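Local coordinates for protein ATP-dependent DNA helicase (Mycobacterium smegmatis, PDB 5V9X) that probably uses ATP hydrolysis to move 3'-to-5' along single-stranded DNA and unwind RNA:DNA hybrids, at residues F685-F690 against L853-V858. Numbering follows the deposited sequence.
Sequences FVVERF and LRIVEV
Phe685 to Arg689 and Arg854 to Val858 pair as parallel strands in a mixed five-stranded sheet of the DEAD/H-associated region; the pairing adds strand 854-859 to the sheet's outer edge, beside 684-691, although the two segments are 163 residues apart in sequence. Five backbone hydrogen bonds join them, alternating in donor and acceptor, the first Phe685 N to Arg854 O, 2.9 Å, and the last Arg689 N to Val858 O, 3.0 Å. Just before the edge strand, Leu853 sets CD2 over the centre of the Phe685 ring, 3.5 Å from its centroid, a CH-pi contact; its other methyl, CD1, reaches CZ. Phe685 CG, anti to the carbonyl carbon (chi1 -65°), helps turn this face to Leu853; Leu844 of helix 838-849 also touches the side chain. On the sheet face carrying Phe685, Val687 and Ile855, Val687 CG2 meets Ile855 CG2 at 4.2 Å, and Ile855 packs on Ile848 of the same helix. On the other face, Val686 and Val858 touch through their CG1 methyls, with Thr676 of helix 661-676 beside both. Buried there, Glu688 hydrogen-bonds Ser864 OG through OE1 and Thr860 OG1 through OE2. Arg689 NH1 hydrogen-bonds Pro750 O weakly; Glu857 OE1, at the guanidinium edge, stays 4.2 Å from NH1, beyond a salt bridge.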
loop_
_atom_site.group_PDB
_atom_site.type_symbol
_atom_site.label_atom_id
_atom_site.label_comp_id
_atom_site.label_asym_id
_atom_site.label_seq_id
_atom_site.Cartn_x
_atom_site.Cartn_y
_atom_site.Cartn_z
ATOM N N PHE A 685 2.795 22.658 -18.664
ATOM C CA PHE A 685 2.704 21.405 -19.398
ATOM C C PHE A 685 3.299 21.598 -20.787
ATOM O O PHE A 685 3.275 22.698 -21.344
ATOM C CB PHE A 685 1.253 20.932 -19.529
ATOM C CG PHE A 685 0.594 20.566 -18.224
ATOM C CD1 PHE A 685 1.329 20.452 -17.055
ATOM C CD2 PHE A 685 -0.771 20.321 -18.177
ATOM C CE1 PHE A 685 0.710 20.113 -15.865
ATOM C CE2 PHE A 685 -1.392 19.980 -16.992
ATOM C CZ PHE A 685 -0.653 19.876 -15.835
ATOM N N VAL A 686 3.830 20.517 -21.349
ATOM C CA VAL A 686 4.413 20.540 -22.687
ATOM C C VAL A 686 3.692 19.512 -23.547
ATOM O O VAL A 686 3.640 18.326 -23.195
ATOM C CB VAL A 686 5.923 20.264 -22.664
ATOM C CG1 VAL A 686 6.447 20.112 -24.086
ATOM C CG2 VAL A 686 6.654 21.384 -21.944
ATOM N N VAL A 687 3.146 19.964 -24.670
ATOM C CA VAL A 687 2.552 19.085 -25.667
ATOM C C VAL A 687 3.568 18.918 -26.788
ATOM O O VAL A 687 3.901 19.879 -27.490
ATOM C CB VAL A 687 1.218 19.638 -26.185
ATOM C CG1 VAL A 687 0.715 18.796 -27.340
ATOM C CG2 VAL A 687 0.196 19.666 -25.058
ATOM N N GLU A 688 4.069 17.698 -26.951
ATOM C CA GLU A 688 5.134 17.395 -27.896
ATOM C C GLU A 688 4.577 16.546 -29.027
ATOM O O GLU A 688 3.843 15.585 -28.781
ATOM C CB GLU A 688 6.285 16.669 -27.197
ATOM C CG GLU A 688 7.379 16.194 -28.129
ATOM C CD GLU A 688 8.567 15.636 -27.378
ATOM O OE1 GLU A 688 8.560 15.687 -26.130
ATOM O OE2 GLU A 688 9.508 15.148 -28.035
ATOM N N ARG A 689 4.929 16.901 -30.260
ATOM C CA ARG A 689 4.425 16.211 -31.436
ATOM C C ARG A 689 5.579 15.821 -32.350
ATOM O O ARG A 689 6.534 16.583 -32.525
ATOM C CB ARG A 689 3.423 17.082 -32.202
ATOM C CG ARG A 689 2.762 16.377 -33.374
ATOM C CD ARG A 689 1.753 17.265 -34.089
ATOM N NE ARG A 689 2.325 18.550 -34.485
ATOM C CZ ARG A 689 2.117 19.691 -33.834
ATOM N NH1 ARG A 689 1.347 19.707 -32.755
ATOM N NH2 ARG A 689 2.677 20.814 -34.261
ATOM N N PHE A 690 5.480 14.625 -32.920
ATOM C CA PHE A 690 6.430 14.145 -33.914
ATOM C C PHE A 690 5.730 13.082 -34.747
ATOM O O PHE A 690 4.660 12.588 -34.383
ATOM C CB PHE A 690 7.707 13.598 -33.263
ATOM C CG PHE A 690 7.462 12.506 -32.255
ATOM C CD1 PHE A 690 7.293 12.809 -30.913
ATOM C CD2 PHE A 690 7.414 11.177 -32.647
ATOM C CE1 PHE A 690 7.071 11.808 -29.982
ATOM C CE2 PHE A 690 7.192 10.174 -31.721
ATOM C CZ PHE A 690 7.021 10.490 -30.388
ATOM N N LEU A 853 -1.665 27.855 -15.271
ATOM C CA LEU A 853 -0.910 26.682 -15.695
ATOM C C LEU A 853 -0.651 26.836 -17.189
ATOM O O LEU A 853 -1.578 26.722 -17.999
ATOM C CB LEU A 853 -1.669 25.390 -15.387
ATOM C CG LEU A 853 -0.854 24.122 -15.093
ATOM C CD1 LEU A 853 -1.766 23.019 -14.584
ATOM C CD2 LEU A 853 -0.081 23.644 -16.314
ATOM N N ARG A 854 0.600 27.110 -17.546
ATOM C CA ARG A 854 0.966 27.316 -18.937
ATOM C C ARG A 854 0.893 26.003 -19.714
ATOM O O ARG A 854 0.954 24.908 -19.147
ATOM C CB ARG A 854 2.379 27.898 -19.033
ATOM C CG ARG A 854 2.631 28.770 -20.256
ATOM C CD ARG A 854 4.111 28.796 -20.623
ATOM N NE ARG A 854 4.982 28.915 -19.456
ATOM C CZ ARG A 854 6.310 28.938 -19.515
ATOM N NH1 ARG A 854 6.924 28.853 -20.686
ATOM N NH2 ARG A 854 7.026 29.048 -18.404
ATOM N N ILE A 855 0.751 26.127 -21.031
ATOM C CA ILE A 855 0.818 24.994 -21.948
ATOM C C ILE A 855 1.622 25.424 -23.164
ATOM O O ILE A 855 1.454 26.538 -23.671
ATOM C CB ILE A 855 -0.584 24.495 -22.357
ATOM C CG1 ILE A 855 -1.287 23.853 -21.162
ATOM C CG2 ILE A 855 -0.493 23.496 -23.504
ATOM C CD1 ILE A 855 -2.641 23.295 -21.489
ATOM N N VAL A 856 2.509 24.546 -23.625
ATOM C CA VAL A 856 3.421 24.846 -24.721
ATOM C C VAL A 856 3.302 23.750 -25.770
ATOM O O VAL A 856 3.406 22.561 -25.446
ATOM C CB VAL A 856 4.876 24.968 -24.228
ATOM C CG1 VAL A 856 5.818 25.217 -25.394
ATOM C CG2 VAL A 856 4.997 26.077 -23.189
ATOM N N GLU A 857 3.074 24.148 -27.021
ATOM C CA GLU A 857 3.124 23.227 -28.148
ATOM C C GLU A 857 4.513 23.273 -28.768
ATOM O O GLU A 857 5.058 24.358 -29.004
ATOM C CB GLU A 857 2.079 23.579 -29.207
ATOM C CG GLU A 857 0.682 23.798 -28.679
ATOM C CD GLU A 857 -0.355 23.842 -29.788
ATOM O OE1 GLU A 857 -0.152 23.163 -30.818
ATOM O OE2 GLU A 857 -1.369 24.557 -29.634
ATOM N N VAL A 858 5.080 22.102 -29.033
ATOM C CA VAL A 858 6.376 21.999 -29.689
ATOM C C VAL A 858 6.363 20.771 -30.588
ATOM O O VAL A 858 5.781 19.738 -30.242
ATOM C CB VAL A 858 7.532 21.938 -28.665
ATOM C CG1 VAL A 858 7.412 20.706 -27.774
ATOM C CG2 VAL A 858 8.884 21.977 -29.368
#